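Local coordinates for toxin secretion ATP-binding protein (Vibrio parahaemolyticus RIMD 2210633, PDB 3B79) that is probably part of an ATP-driven membrane exporter, represented here by its N-terminal peptidase C39-like domain, at residues L68-I73 with C82-I87; E93-T98 with P105-L110; N58-E63 with G119-V124. One frame throughout, in Å; residues are numbered along the deposited sequence. Where two conformers were deposited one is given.

Interaction 1: residues L68-I73 with C82-I87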
loop_
_atom_site.group_PDB
_atom_site.type_symbol
_atom_site.label_atom_id
_atom_site.label_comp_id
_atom_site.label_asym_id
_atom_site.label_seq_id
_atom_site.Cartn_x
_atom_site.Cartn_y
_atom_site.Cartn_z
ATOM N N LEU A 68 6.047 -13.301 3.893
ATOM C CA LEU A 68 5.202 -13.543 5.051
ATOM C C LEU A 68 4.435 -12.314 5.497
ATOM O O LEU A 68 3.341 -12.459 6.078
ATOM C CB LEU A 68 6.023 -14.065 6.257
ATOM C CG LEU A 68 6.470 -15.519 6.101
ATOM C CD1 LEU A 68 7.519 -15.954 7.051
ATOM C CD2 LEU A 68 5.251 -16.358 6.409
ATOM N N ILE A 69 4.956 -11.096 5.220
ATOM C CA ILE A 69 4.245 -9.919 5.746
ATOM C C ILE A 69 3.249 -9.348 4.754
ATOM O O ILE A 69 2.504 -8.411 5.105
ATOM C CB ILE A 69 5.229 -8.768 6.150
ATOM C CG1 ILE A 69 5.909 -8.084 4.948
ATOM C CG2 ILE A 69 6.183 -9.250 7.219
ATOM C CD1 ILE A 69 6.410 -6.688 5.285
ATOM N N LEU A 70 3.192 -9.916 3.556
ATOM C CA LEU A 70 2.372 -9.303 2.513
ATOM C C LEU A 70 0.889 -9.569 2.799
ATOM O O LEU A 70 0.554 -10.587 3.398
ATOM C CB LEU A 70 2.831 -9.859 1.178
ATOM C CG LEU A 70 4.296 -9.532 0.841
ATOM C CD1 LEU A 70 4.638 -10.133 -0.564
ATOM C CD2 LEU A 70 4.645 -8.060 0.894
ATOM N N PRO A 71 -0.019 -8.692 2.353
ATOM C CA PRO A 71 0.262 -7.501 1.512
ATOM C C PRO A 71 0.886 -6.335 2.305
ATOM O O PRO A 71 0.521 -6.068 3.467
ATOM C CB PRO A 71 -1.143 -7.089 1.021
ATOM C CG PRO A 71 -2.076 -7.588 2.099
ATOM C CD PRO A 71 -1.467 -8.956 2.541
ATOM N N ALA A 72 1.821 -5.655 1.648
ATOM C CA ALA A 72 2.485 -4.457 2.213
ATOM C C ALA A 72 2.179 -3.270 1.330
ATOM O O ALA A 72 1.740 -3.433 0.175
ATOM C CB ALA A 72 3.970 -4.673 2.287
ATOM N N ILE A 73 2.339 -2.060 1.857
ATOM C CA ILE A 73 2.129 -0.890 1.024
ATOM C C ILE A 73 3.480 -0.275 0.669
ATOM O O ILE A 73 4.229 0.102 1.584
ATOM C CB ILE A 73 1.218 0.134 1.723
ATOM C CG1 ILE A 73 -0.156 -0.481 2.025
ATOM C CG2 ILE A 73 1.149 1.419 0.887
ATOM C CD1 ILE A 73 -1.122 0.423 2.804
ATOM N N CYS A 82 1.700 1.588 -4.037
ATOM C CA CYS A 82 0.923 0.429 -4.450
ATOM C C CYS A 82 0.921 -0.610 -3.343
ATOM O O CYS A 82 1.681 -0.506 -2.371
ATOM C CB CYS A 82 1.418 -0.204 -5.763
ATOM S SG CYS A 82 3.065 -0.972 -5.653
ATOM N N VAL A 83 0.036 -1.592 -3.472
ATOM C CA VAL A 83 0.114 -2.760 -2.620
ATOM C C VAL A 83 1.075 -3.746 -3.286
ATOM O O VAL A 83 0.987 -3.968 -4.502
ATOM C CB VAL A 83 -1.257 -3.454 -2.450
ATOM C CG1 VAL A 83 -1.183 -4.635 -1.504
ATOM C CG2 VAL A 83 -2.269 -2.424 -1.928
ATOM N N LEU A 84 1.953 -4.366 -2.494
ATOM C CA LEU A 84 2.723 -5.515 -2.949
ATOM C C LEU A 84 2.015 -6.750 -2.414
ATOM O O LEU A 84 1.934 -6.968 -1.188
ATOM C CB LEU A 84 4.165 -5.473 -2.383
ATOM C CG LEU A 84 5.021 -6.661 -2.825
ATOM C CD1 LEU A 84 5.158 -6.752 -4.366
ATOM C CD2 LEU A 84 6.449 -6.554 -2.181
ATOM N N ASN A 85 1.526 -7.573 -3.347
ATOM C CA ASN A 85 0.801 -8.789 -2.971
ATOM C C ASN A 85 1.711 -10.017 -2.944
ATOM O O ASN A 85 1.563 -10.877 -2.064
ATOM C CB ASN A 85 -0.327 -9.032 -3.985
ATOM C CG ASN A 85 -1.328 -7.855 -4.050
ATOM O OD1 ASN A 85 -2.328 -7.822 -3.314
ATOM N ND2 ASN A 85 -1.110 -6.953 -4.926
ATOM N N SER A 86 2.670 -10.099 -3.872
ATOM C CA SER A 86 3.631 -11.214 -3.932
ATOM C C SER A 86 4.752 -10.877 -4.899
ATOM O O SER A 86 4.597 -9.983 -5.725
ATOM C CB SER A 86 2.959 -12.534 -4.345
ATOM O OG SER A 86 2.504 -12.499 -5.679
ATOM N N ILE A 87 5.870 -11.598 -4.796
ATOM C CA ILE A 87 6.966 -11.526 -5.777
ATOM C C ILE A 87 7.409 -12.916 -6.146
ATOM O O ILE A 87 7.587 -13.757 -5.254
ATOM C CB ILE A 87 8.232 -10.702 -5.347
ATOM C CG1 ILE A 87 7.903 -9.228 -5.163
ATOM C CG2 ILE A 87 9.402 -10.879 -6.351
ATOM C CD1 ILE A 87 9.083 -8.375 -4.633
#
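Ala72 and Leu84 exchange two backbone hydrogen bonds, forming the antiparallel hydrogen-bonded pair near the open end of the hairpin of strands 72-76 and 80-88. Leu84 N to Ala72 O is the shorter at 2.8 Å; Ala72 N to Leu84 O measures 3.1 Å. CA-H...O contacts add to these. Pro71 CA lies 3.2 Å from Leu84 O, Val83 CA approaches Ala72 O, and Ile73 CA lies 3.4 Å from Cys82 O, beside the non-hydrogen-bonded pair of Ile73 and Val83. Ala72 O and Leu84 O thus each receive one N-H and one CA-H from the opposite segment.

The apolar contacts come in two patches. In the first, Pro71 CB meets Val83 CG1 at 3.5 Å; this methyl is anti to its own backbone N (chi1 -177°) and also touches Ala72 O. Tyr18 and Ser11 of helix 7-18 pack against the same patch, on Pro71 and Val83 respectively. In the second, Leu70, which precedes the cis peptide bond to Pro71, divides its two methyls. The Leu70 and Leu84 side chains cross obliquely, Leu70 CD2 lying 3.9 Å from Leu84 CD2 and also resting against Leu84 O. Leu70 CD1 lies 3.5 Å from Asn85 O and close to Ser86 CA.

Polar side chains take little part between the segments. Asn85 turns its CB away from 68-73, and its ND2 donates to Thr97 OG1 in the next strand. Asn85 and Ser86 together face Glu95, a classic beta bulge.

The chemistry is therefore divided: the N-H and C=O groups of Ala72 and Leu84 satisfy one another, while Leu70 and Val83 methyls rest against the same two carbonyl oxygens. That combination suits a contact most of whose residues are buried.

Interaction 2: residues E93-T98 with P105-L110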
loop_
_atom_site.group_PDB
_atom_site.type_symbol
_atom_site.label_atom_id
_atom_site.label_comp_id
_atom_site.label_asym_id
_atom_site.label_seq_id
_atom_site.Cartn_x
_atom_site.Cartn_y
_atom_site.Cartn_z
ATOM N N GLU A 93 8.508 -11.528 -11.612
ATOM C CA GLU A 93 7.235 -10.847 -11.723
ATOM C C GLU A 93 6.799 -10.482 -10.317
ATOM O O GLU A 93 7.041 -11.239 -9.373
ATOM C CB GLU A 93 6.200 -11.790 -12.340
ATOM C CG GLU A 93 6.422 -12.026 -13.851
ATOM C CD GLU A 93 6.047 -10.802 -14.705
ATOM O OE1 GLU A 93 4.908 -10.266 -14.579
ATOM O OE2 GLU A 93 6.868 -10.424 -15.553
ATOM N N ALA A 94 6.168 -9.334 -10.169
ATOM C CA ALA A 94 5.551 -8.950 -8.904
ATOM C C ALA A 94 4.068 -8.836 -9.120
ATOM O O ALA A 94 3.628 -8.389 -10.192
ATOM C CB ALA A 94 6.118 -7.584 -8.397
ATOM N N GLU A 95 3.298 -9.223 -8.120
ATOM C CA GLU A 95 1.879 -8.972 -8.139
ATOM C C GLU A 95 1.623 -7.770 -7.245
ATOM O O GLU A 95 2.063 -7.755 -6.078
ATOM C CB GLU A 95 1.087 -10.178 -7.650
ATOM C CG GLU A 95 -0.346 -10.234 -8.120
ATOM C CD GLU A 95 -0.498 -10.755 -9.543
ATOM O OE1 GLU A 95 -1.602 -10.614 -10.096
ATOM O OE2 GLU A 95 0.478 -11.234 -10.135
ATOM N N VAL A 96 1.007 -6.753 -7.838
ATOM C CA VAL A 96 0.766 -5.483 -7.163
ATOM C C VAL A 96 -0.671 -5.030 -7.362
ATOM O O VAL A 96 -1.330 -5.447 -8.334
ATOM C CB VAL A 96 1.720 -4.351 -7.672
ATOM C CG1 VAL A 96 3.153 -4.675 -7.290
ATOM C CG2 VAL A 96 1.562 -4.170 -9.184
ATOM N N THR A 97 -1.179 -4.169 -6.483
ATOM C CA THR A 97 -2.490 -3.580 -6.690
ATOM C C THR A 97 -2.243 -2.094 -6.766
ATOM O O THR A 97 -1.713 -1.492 -5.821
ATOM C CB THR A 97 -3.459 -3.958 -5.566
ATOM O OG1 THR A 97 -3.450 -5.376 -5.398
ATOM C CG2 THR A 97 -4.887 -3.550 -5.862
ATOM N N THR A 98 -2.618 -1.493 -7.893
ATOM C CA THR A 98 -2.260 -0.102 -8.159
ATOM C C THR A 98 -3.498 0.771 -8.221
ATOM O O THR A 98 -4.630 0.286 -8.279
ATOM C CB THR A 98 -1.498 0.030 -9.482
ATOM O OG1 THR A 98 -2.397 -0.267 -10.573
ATOM C CG2 THR A 98 -0.299 -0.930 -9.526
ATOM N N PRO A 105 -5.424 -7.259 -8.038
ATOM C CA PRO A 105 -3.967 -7.423 -8.178
ATOM C C PRO A 105 -3.625 -7.795 -9.611
ATOM O O PRO A 105 -4.358 -8.584 -10.262
ATOM C CB PRO A 105 -3.635 -8.558 -7.184
ATOM C CG PRO A 105 -4.804 -8.549 -6.205
ATOM C CD PRO A 105 -6.005 -8.245 -7.100
ATOM N N ILE A 106 -2.501 -7.245 -10.093
ATOM C CA ILE A 106 -2.015 -7.516 -11.437
ATOM C C ILE A 106 -0.537 -7.888 -11.409
ATOM O O ILE A 106 0.178 -7.534 -10.490
ATOM C CB ILE A 106 -2.244 -6.276 -12.372
ATOM C CG1 ILE A 106 -1.613 -5.018 -11.727
ATOM C CG2 ILE A 106 -3.735 -6.082 -12.617
ATOM C CD1 ILE A 106 -1.358 -3.875 -12.685
ATOM N N SER A 107 -0.084 -8.555 -12.457
ATOM C CA SER A 107 1.299 -8.933 -12.631
ATOM C C SER A 107 2.043 -7.827 -13.340
ATOM O O SER A 107 1.547 -7.222 -14.328
ATOM C CB SER A 107 1.372 -10.203 -13.480
ATOM O OG SER A 107 0.666 -11.267 -12.852
ATOM N N ILE A 108 3.247 -7.552 -12.847
ATOM C CA ILE A 108 4.144 -6.663 -13.567
ATOM C C ILE A 108 5.570 -7.150 -13.508
ATOM O O ILE A 108 5.954 -7.892 -12.591
ATOM C CB ILE A 108 4.079 -5.227 -13.014
ATOM C CG1 ILE A 108 4.591 -5.176 -11.597
ATOM C CG2 ILE A 108 2.641 -4.653 -13.146
ATOM C CD1 ILE A 108 4.826 -3.745 -11.106
ATOM N N PRO A 109 6.412 -6.733 -14.449
ATOM C CA PRO A 109 7.819 -7.150 -14.387
ATOM C C PRO A 109 8.488 -6.620 -13.113
ATOM O O PRO A 109 8.330 -5.439 -12.742
ATOM C CB PRO A 109 8.430 -6.503 -15.642
ATOM C CG PRO A 109 7.255 -6.429 -16.590
ATOM C CD PRO A 109 6.100 -5.997 -15.694
ATOM N N LEU A 110 9.270 -7.463 -12.445
ATOM C CA LEU A 110 9.968 -7.064 -11.252
ATOM C C LEU A 110 10.842 -5.846 -11.474
ATOM O O LEU A 110 10.891 -4.954 -10.587
ATOM C CB LEU A 110 10.798 -8.250 -10.779
ATOM C CG LEU A 110 11.726 -7.991 -9.586
ATOM C CD1 LEU A 110 10.874 -7.616 -8.396
ATOM C CD2 LEU A 110 12.516 -9.276 -9.361
#
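Val96 O is approached from the 105-110 segment by two groups: Ile106 N donates to it at 2.8 Å in a nearly straight bond (170° at the hydrogen), and Pro105 CA lies 3.3 Å away in a CA-H...O contact. Ala94 O is held in the same manner, by Ile108 N at 2.8 Å and by Ser107 CA. The return bonds, Val96 N to Ile106 O and Ala94 N to Ile108 O, complete two antiparallel hydrogen-bonded pairs.

Ala94, Val96, Ile106 and Ile108 all send their side chains to one face. There Val96 CG2 meets Ile108 CD1 at 3.8 Å, the two chains crossing at about a right angle. Ile108 CG1 lies between its backbone N and carbonyl carbon (chi1 65°), where it packs against Ala94 O. Leu113 of helix 110-116, the helix that follows Pro109, which sits at its N-cap position, covers Ala94, Val96 and Ile108.

The Glu95 and Ser107 face carries the polar contact. In the conformers given, Ser107 OG donates to Glu95 OE2 at 2.7 Å, meeting it on the syn side and a little out of the carboxylate plane. Glu95 CG lies 3.8 Å from Pro105 CB. Beyond it, the Thr97 side chain lies beside the Pro105 ring, its OG1, already held by Asn85, near the proline CA and CG.

This hairpin strip is thus two-sided: Ala94, Val96 and Ile108 pack under the helix, while on the reverse a carboxylate oxygen is stabilised by a hydroxyl's hydrogen bond, chemistry that tolerates solvent.

Interaction 3: residues N58-E63 with G119-V124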
loop_
_atom_site.group_PDB
_atom_site.type_symbol
_atom_site.label_atom_id
_atom_site.label_comp_id
_atom_site.label_asym_id
_atom_site.label_seq_id
_atom_site.Cartn_x
_atom_site.Cartn_y
_atom_site.Cartn_z
ATOM N N ASN A 58 8.801 1.366 7.311
ATOM C CA ASN A 58 10.141 0.783 7.443
ATOM C C ASN A 58 10.955 0.994 6.194
ATOM O O ASN A 58 10.378 1.215 5.141
ATOM C CB ASN A 58 10.082 -0.737 7.711
ATOM C CG ASN A 58 9.481 -1.124 9.028
ATOM O OD1 ASN A 58 8.666 -2.063 9.096
ATOM N ND2 ASN A 58 9.913 -0.532 10.075
ATOM N N ARG A 59 12.272 0.847 6.255
ATOM C CA ARG A 59 13.111 0.823 5.069
ATOM C C ARG A 59 13.576 -0.583 4.807
ATOM O O ARG A 59 14.032 -1.283 5.734
ATOM C CB ARG A 59 14.341 1.686 5.271
ATOM C CG ARG A 59 13.999 3.178 5.166
ATOM C CD ARG A 59 15.296 4.023 5.009
ATOM N NE ARG A 59 15.029 5.447 4.641
ATOM C CZ ARG A 59 14.782 6.406 5.526
ATOM N NH1 ARG A 59 14.824 6.135 6.834
ATOM N NH2 ARG A 59 14.581 7.653 5.109
ATOM N N ALA A 60 13.487 -1.018 3.551
ATOM C CA ALA A 60 14.103 -2.296 3.127
ATOM C C ALA A 60 14.241 -2.280 1.624
ATOM O O ALA A 60 13.377 -1.709 0.917
ATOM C CB ALA A 60 13.217 -3.498 3.496
ATOM N N GLU A 61 15.284 -2.912 1.100
ATOM C CA GLU A 61 15.342 -3.121 -0.347
ATOM C C GLU A 61 14.210 -4.087 -0.728
ATOM O O GLU A 61 13.873 -4.986 0.036
ATOM C CB GLU A 61 16.698 -3.712 -0.773
ATOM C CG GLU A 61 17.900 -2.856 -0.445
ATOM C CD GLU A 61 19.249 -3.477 -0.812
ATOM O OE1 GLU A 61 19.323 -4.630 -1.272
ATOM O OE2 GLU A 61 20.265 -2.770 -0.625
ATOM N N LEU A 62 13.670 -3.936 -1.937
ATOM C CA LEU A 62 12.448 -4.659 -2.366
ATOM C C LEU A 62 12.575 -6.168 -2.154
ATOM O O LEU A 62 11.653 -6.823 -1.678
ATOM C CB LEU A 62 12.167 -4.331 -3.849
ATOM C CG LEU A 62 10.854 -4.952 -4.376
ATOM C CD1 LEU A 62 9.644 -4.350 -3.702
ATOM C CD2 LEU A 62 10.806 -4.705 -5.906
ATOM N N GLU A 63 13.722 -6.702 -2.565
ATOM C CA GLU A 63 13.924 -8.161 -2.540
ATOM C C GLU A 63 14.249 -8.681 -1.138
ATOM O O GLU A 63 14.382 -9.908 -0.955
ATOM C CB GLU A 63 15.025 -8.548 -3.525
ATOM C CG GLU A 63 14.519 -8.263 -4.989
ATOM C CD GLU A 63 15.537 -8.588 -6.070
ATOM O OE1 GLU A 63 16.540 -9.279 -5.795
ATOM O OE2 GLU A 63 15.331 -8.154 -7.221
ATOM N N GLY A 119 12.400 2.385 -1.519
ATOM C CA GLY A 119 13.109 1.820 -0.374
ATOM C C GLY A 119 12.324 1.885 0.921
ATOM O O GLY A 119 12.803 1.408 1.955
ATOM N N ARG A 120 11.150 2.524 0.898
ATOM C CA ARG A 120 10.306 2.660 2.090
ATOM C C ARG A 120 8.984 1.936 1.868
ATOM O O ARG A 120 8.387 2.038 0.779
ATOM C CB ARG A 120 10.033 4.136 2.374
ATOM C CG ARG A 120 11.309 4.915 2.684
ATOM C CD ARG A 120 11.041 6.408 2.957
ATOM N NE ARG A 120 10.453 7.168 1.847
ATOM C CZ ARG A 120 11.028 7.610 0.731
ATOM N NH1 ARG A 120 12.328 7.371 0.437
ATOM N NH2 ARG A 120 10.242 8.326 -0.097
ATOM N N TYR A 121 8.507 1.220 2.885
ATOM C CA TYR A 121 7.221 0.516 2.774
ATOM C C TYR A 121 6.523 0.542 4.127
ATOM O O TYR A 121 7.155 0.854 5.141
ATOM C CB TYR A 121 7.447 -0.951 2.296
ATOM C CG TYR A 121 8.033 -1.823 3.394
ATOM C CD1 TYR A 121 7.201 -2.632 4.158
ATOM C CD2 TYR A 121 9.425 -1.830 3.661
ATOM C CE1 TYR A 121 7.749 -3.383 5.208
ATOM C CE2 TYR A 121 9.952 -2.586 4.694
ATOM C CZ TYR A 121 9.106 -3.342 5.436
ATOM O OH TYR A 121 9.629 -4.077 6.481
ATOM N N PHE A 122 5.227 0.214 4.140
ATOM C CA PHE A 122 4.474 0.024 5.382
ATOM C C PHE A 122 4.152 -1.419 5.580
ATOM O O PHE A 122 3.588 -2.097 4.687
ATOM C CB PHE A 122 3.175 0.823 5.408
ATOM C CG PHE A 122 3.412 2.300 5.527
ATOM C CD1 PHE A 122 3.266 2.912 6.778
ATOM C CD2 PHE A 122 3.733 3.097 4.420
ATOM C CE1 PHE A 122 3.479 4.270 6.920
ATOM C CE2 PHE A 122 3.935 4.482 4.588
ATOM C CZ PHE A 122 3.814 5.034 5.840
ATOM N N LEU A 123 4.491 -1.889 6.783
ATOM C CA LEU A 123 4.030 -3.165 7.327
ATOM C C LEU A 123 2.647 -2.972 7.919
ATOM O O LEU A 123 2.496 -2.129 8.814
ATOM C CB LEU A 123 4.964 -3.587 8.477
ATOM C CG LEU A 123 4.441 -4.733 9.362
ATOM C CD1 LEU A 123 4.356 -6.061 8.597
ATOM C CD2 LEU A 123 5.277 -4.932 10.617
ATOM N N VAL A 124 1.653 -3.737 7.457
ATOM C CA VAL A 124 0.271 -3.520 7.882
ATOM C C VAL A 124 -0.241 -4.810 8.487
ATOM O O VAL A 124 -0.058 -5.894 7.883
ATOM C CB VAL A 124 -0.613 -3.086 6.696
ATOM C CG1 VAL A 124 -2.008 -2.730 7.213
ATOM C CG2 VAL A 124 -0.053 -1.893 5.963
HETATM O O HOH W 1 14.693 5.912 1.841
#
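Gly119 O reaches across to Ala60 N, which donates a 3.0 Å hydrogen bond, and it also receives a CA-H contact from Arg59. The chain turns a corner here: Gly119 has phi 99°, a backbone shape in which a CB would crowd the carbonyl oxygen of the residue before it.

Arg120 forms the non-hydrogen-bonded pair with Arg59, and its CA lies against Asn58 O. The two arginine side chains run side by side in the same direction, CG to CG 4.1 Å. The like-charged guanidiniums stay apart and are bridged by a water, which accepts from Arg59 NE at 2.9 Å and from Arg120 NH1 at 3.1 Å, lying in the plane of each guanidinium at its edge. Arg120 NE also has a long, weak ion pair with Glu57, which may offset some of this charge.

Tyr121 pairs with Asn58 through two backbone bonds, of which Asn58 N to Tyr121 O is 2.8 Å. Its ring leaves the backbone with CG between N and carbonyl carbon (chi1 74°) and swings over toward 58-63. Tyr121 CE2 lies 3.5 Å from Asn58 CB and 3.6 Å from Ala60 CB, while CD2 approaches Asn58 O. The Asn58 amide plane is turned 57° from the ring. Ile69 and Leu74 also pack against this tyrosine.

Leu123 adds a marginal touch, its CB near Asn58 OD1, and farther back its backbone bonds to Lys56.

Together these residues make an antiparallel pairing of the first and last strands in chain order, with 53-59 outermost in the six-stranded sheet of a peptidase C39-like domain, a family in the papain-like CA clan.

Overall arrangement
All three contacts belong to one antiparallel sheet, but sit at different depths. Interaction 1 is the buried one, near the middle of the sheet; interaction 2 lies at the 106-109 edge and is partly buried; interaction 3 is a surface contact at the 53-59 edge. The first two close local hairpins in series, joined through strands 80-88 and 93-97 by backbone bonds at Glu95, whereas the third bridges distant parts of the chain and encloses both. It meets interaction 1 where Ile73 O bonds to Phe122 N. Apolar contacts occur in all three, but a side-chain hydrogen bond crosses interaction 2 and a water links two arginines in interaction 3.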